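Local coordinates for nucleoid-associated protein HP_0035 (Helicobacter pylori, PDB 3F42) that probably binds DNA as a homodimer of the YbaB/EbfC family, alters its conformation and may take part in nucleoid organization and gene regulation, at residues F44-G48 against G77-V81; G38-V42 against L53-L59. All coordinates share one frame; numbering follows the deposited sequence.

Contact 1. Residues F44-G48 against G77-V81; sequences FNGLG and GYKAV
In the YbaB/EbfC fold a small antiparallel sheet packs on the long C-terminal helix, and here F44 of strand 40-45 meets G77, Y78 and V81 of helix 63-93. The rings of F44 and Y78 form a T-shaped pair. F44 gives the edge and Y78 the face, with centroids 4.6 Å apart and planes at 59°. F44 CE1 does the closest touching, 3.3 Å from Y78 CE1 and set toward the rim of the tyrosine ring.

The same ring also comes close to the helix backbone. F44 CE2 is 3.6 Å from G77 CA, and the glycine lets the ring approach this near. One turn on, V81 points at the chain bend. Its CG1 stands anti to the backbone N (chi1 174°) and reaches G48 N at 3.7 Å. Its CG2 meets F44 CB at 4.0 Å.

A type I turn from N45 to G48 leads away from the strand. N45 OD1 accepts from L47 N at 2.9 Å, an Asx turn. The donor sits well above the carbonyl plane and the bond is bent, 136° at the hydrogen. G46 O is also bonded to R85 farther along the helix.

Between the segments the direct contacts are apolar and aromatic. The polar link is a water, which donates to G48 O at 2.9 Å and accepts from Y78 OH at 2.8 Å. The second subunit adds to this layer: its F44 and Y78 rings both meet Y78. The chemistry therefore implies a buried aromatic cluster shared by two subunits, with this Y78 hydroxyl linked to G48 O through a water and Y78 OH of the second subunit bonded to L47 O.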
# COMPACT_ATOMS: atom_id res chain seq x y z
N PHE A 44 -5.14 18.24 20.81
CA PHE A 44 -5.36 17.21 19.82
C PHE A 44 -4.18 16.27 19.79
O PHE A 44 -3.04 16.70 20.00
CB PHE A 44 -5.42 17.85 18.44
CG PHE A 44 -6.66 18.68 18.20
CD1 PHE A 44 -7.82 18.08 17.72
CD2 PHE A 44 -6.67 20.07 18.43
CE1 PHE A 44 -8.98 18.81 17.48
CE2 PHE A 44 -7.85 20.83 18.17
CZ PHE A 44 -8.99 20.18 17.69
N ASN A 45 -4.45 15.03 19.44
CA ASN A 45 -3.33 14.18 19.03
C ASN A 45 -3.06 14.36 17.53
O ASN A 45 -3.78 15.07 16.83
CB ASN A 45 -3.53 12.73 19.47
CG ASN A 45 -4.64 12.01 18.71
OD1 ASN A 45 -5.05 12.39 17.60
ND2 ASN A 45 -5.16 10.95 19.33
N GLY A 46 -2.00 13.72 17.04
CA GLY A 46 -1.58 13.91 15.67
C GLY A 46 -2.43 13.18 14.66
O GLY A 46 -2.21 13.31 13.45
N LEU A 47 -3.44 12.46 15.14
CA LEU A 47 -4.48 11.91 14.24
C LEU A 47 -5.60 12.92 14.07
O LEU A 47 -6.50 12.74 13.25
CB LEU A 47 -5.09 10.62 14.81
CG LEU A 47 -4.08 9.52 15.14
CD1 LEU A 47 -4.81 8.26 15.65
CD2 LEU A 47 -3.26 9.18 13.91
N GLY A 48 -5.57 13.99 14.85
CA GLY A 48 -6.65 14.99 14.82
C GLY A 48 -7.80 14.73 15.77
O GLY A 48 -8.82 15.44 15.75
N GLY A 77 -6.31 24.46 16.07
CA GLY A 77 -5.81 23.09 16.27
C GLY A 77 -6.04 22.16 15.09
O GLY A 77 -5.09 21.46 14.68
N TYR A 78 -7.25 22.14 14.55
CA TYR A 78 -7.56 21.34 13.34
C TYR A 78 -6.66 21.77 12.18
O TYR A 78 -6.15 20.90 11.46
CB TYR A 78 -9.05 21.45 12.91
CG TYR A 78 -10.01 20.63 13.77
CD1 TYR A 78 -9.88 19.24 13.88
CD2 TYR A 78 -11.04 21.27 14.50
CE1 TYR A 78 -10.74 18.49 14.71
CE2 TYR A 78 -11.91 20.54 15.31
CZ TYR A 78 -11.77 19.16 15.41
OH TYR A 78 -12.57 18.43 16.21
N LYS A 79 -6.50 23.08 11.96
CA LYS A 79 -5.66 23.54 10.85
C LYS A 79 -4.22 23.05 11.06
O LYS A 79 -3.57 22.57 10.11
CB LYS A 79 -5.70 25.08 10.75
CG LYS A 79 -5.07 25.69 9.49
CD LYS A 79 -5.04 27.26 9.58
CE LYS A 79 -4.28 27.92 8.39
NZ LYS A 79 -3.68 29.26 8.72
N ALA A 80 -3.72 23.16 12.29
CA ALA A 80 -2.35 22.75 12.60
C ALA A 80 -2.12 21.27 12.36
O ALA A 80 -1.12 20.88 11.71
CB ALA A 80 -1.94 23.18 14.00
N VAL A 81 -3.03 20.44 12.86
CA VAL A 81 -2.87 19.01 12.66
C VAL A 81 -2.98 18.64 11.18
O VAL A 81 -2.17 17.84 10.68
CB VAL A 81 -3.86 18.22 13.52
CG1 VAL A 81 -3.75 16.74 13.18
CG2 VAL A 81 -3.54 18.46 15.00
O HOH W 1 -11.54 15.91 16.74

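Contact 2. Residues G38-V42 against L53-L59; sequences GMVSV and LQIDDSL
Strands 40-45 and 50-55 form an antiparallel beta hairpin, and V40, S41 and V42 pair here with I55, Q54 and L53. The axes of 40-42 and 53-55 come within 4.9 Å and run antiparallel, at 178°.

Backbone bonds hold the ladder. S41 and Q54 are the hydrogen-bonded pair, each N donating to the other's O at 2.9 Å. V40 with I55 and V42 with L53 are non-hydrogen-bonded pairs. D56 N extends the ladder beyond the strand, donating to M39 O at 2.8 Å. The CA atoms of I55, V40 and L53 add CA-H...O contacts to M39 O, Q54 O and S41 O respectively. M39 and V40 both face S35 of strand 30-35, a classic beta bulge.

Apolar packing is concentrated around L59, after the strand. L59 CD1 touches two partners, V40 CG2 at 3.5 Å and M39 CB at 3.6 Å. The V40 and L59 side chains cross at about a right angle. V40, V42, L53 and I55 share one face of the sheet, where V40 and L59 also touch Y69 of helix 63-93 and L53 and I55 pack on Q67 and M66 of the second subunit. M39 is a selenomethionine with two conformers; in one, the bend at chi3 (-69°) brings SE near S58 OG, a contact that is uncertain.

Polar interactions gather at the open end of the hairpin, past I55. K63 of the second subunit bonds to I55 O and forms a salt bridge with D57, while on the reverse face, which S41 shares with Q54, S41 OG is bonded to K34. D56 OD2 accepts from S58 N in an Asx turn and from S58 OG at 2.6 Å, the two donors coming from opposite faces of the carboxylate plane.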
# COMPACT_ATOMS: atom_id res chain seq x y z
N GLY A 38 -6.04 32.64 26.98
CA GLY A 38 -5.73 31.41 27.71
C GLY A 38 -6.89 30.78 28.45
O GLY A 38 -6.71 29.73 29.11
N MSE A 39 -8.09 31.36 28.37
CA MSE A 39 -9.26 30.81 29.07
C MSE A 39 -9.84 29.57 28.40
O MSE A 39 -10.65 28.87 28.99
CB MSE A 39 -10.36 31.87 29.21
CG MSE A 39 -9.94 33.04 30.07
SE MSE A 39 -11.44 34.23 30.39
CE MSE A 39 -11.69 34.95 28.60
N VAL A 40 -9.43 29.33 27.15
CA VAL A 40 -9.82 28.09 26.47
C VAL A 40 -8.53 27.37 26.07
O VAL A 40 -7.64 28.00 25.53
CB VAL A 40 -10.69 28.36 25.23
CG1 VAL A 40 -10.84 27.10 24.35
CG2 VAL A 40 -12.08 28.85 25.64
N SER A 41 -8.46 26.06 26.32
CA SER A 41 -7.33 25.26 25.87
C SER A 41 -7.91 24.01 25.24
O SER A 41 -8.78 23.34 25.85
CB SER A 41 -6.44 24.88 27.03
OG SER A 41 -5.26 24.28 26.52
N VAL A 42 -7.41 23.67 24.06
CA VAL A 42 -7.78 22.39 23.44
C VAL A 42 -6.53 21.61 23.09
O VAL A 42 -5.52 22.21 22.75
CB VAL A 42 -8.68 22.53 22.20
CG1 VAL A 42 -9.98 23.24 22.61
CG2 VAL A 42 -7.94 23.30 21.08
N LEU A 53 -10.00 19.22 26.66
CA LEU A 53 -10.73 20.47 26.39
C LEU A 53 -10.96 21.07 27.77
O LEU A 53 -11.50 20.38 28.66
CB LEU A 53 -12.03 20.14 25.65
CG LEU A 53 -12.89 21.28 25.11
CD1 LEU A 53 -13.66 20.81 23.88
CD2 LEU A 53 -13.88 21.68 26.16
N GLN A 54 -10.44 22.30 27.99
CA GLN A 54 -10.57 22.98 29.29
C GLN A 54 -10.98 24.44 29.08
O GLN A 54 -10.40 25.15 28.25
CB GLN A 54 -9.28 22.91 30.11
CG GLN A 54 -8.87 21.45 30.58
CD GLN A 54 -9.91 20.75 31.50
OE1 GLN A 54 -10.52 21.38 32.37
NE2 GLN A 54 -10.09 19.43 31.32
N ILE A 55 -12.01 24.83 29.84
CA ILE A 55 -12.66 26.13 29.70
C ILE A 55 -12.64 26.78 31.10
O ILE A 55 -13.06 26.13 32.07
CB ILE A 55 -14.13 25.96 29.24
CG1 ILE A 55 -14.18 25.24 27.89
CG2 ILE A 55 -14.87 27.33 29.18
CD1 ILE A 55 -15.56 24.70 27.52
N ASP A 56 -12.17 28.02 31.20
CA ASP A 56 -12.16 28.73 32.50
C ASP A 56 -13.58 28.93 32.98
O ASP A 56 -14.46 29.24 32.19
CB ASP A 56 -11.45 30.07 32.38
CG ASP A 56 -11.16 30.69 33.74
OD1 ASP A 56 -10.08 30.43 34.28
OD2 ASP A 56 -12.03 31.39 34.28
N ASP A 57 -13.81 28.73 34.29
CA ASP A 57 -15.16 28.92 34.84
C ASP A 57 -15.73 30.30 34.50
O ASP A 57 -16.95 30.45 34.42
CB ASP A 57 -15.18 28.74 36.36
CG ASP A 57 -15.13 27.29 36.80
OD1 ASP A 57 -15.35 26.35 36.00
OD2 ASP A 57 -14.88 27.09 38.01
N SER A 58 -14.88 31.31 34.29
CA SER A 58 -15.37 32.68 34.01
C SER A 58 -16.20 32.74 32.74
O SER A 58 -17.15 33.52 32.64
CB SER A 58 -14.24 33.70 33.96
OG SER A 58 -13.26 33.31 33.02
N LEU A 59 -15.86 31.89 31.77
CA LEU A 59 -16.56 31.86 30.50
C LEU A 59 -17.97 31.29 30.61
O LEU A 59 -18.79 31.49 29.71
CB LEU A 59 -15.74 31.12 29.42
CG LEU A 59 -14.55 31.91 28.85
CD1 LEU A 59 -13.63 31.04 27.95
CD2 LEU A 59 -15.00 33.14 28.08

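How the contacts relate
From the N terminus, helix 5-27 leads into strand 30-35 and then into strand 40-45, which both contacts share. Residues 38-42 lead into this strand and 44-48 lead out of it. Contact 2 closes the shorter loop: the chain turns back after 44-48 and returns along strand 50-55. Contact 1 closes a longer loop, when helix 63-93 runs back along the sheet. The two loops cross, since the segments alternate along the chain. Their centres lie about 18 Å apart. Contact 2 ties strand to strand, contact 1 ties sheet to helix, and both touch the second subunit.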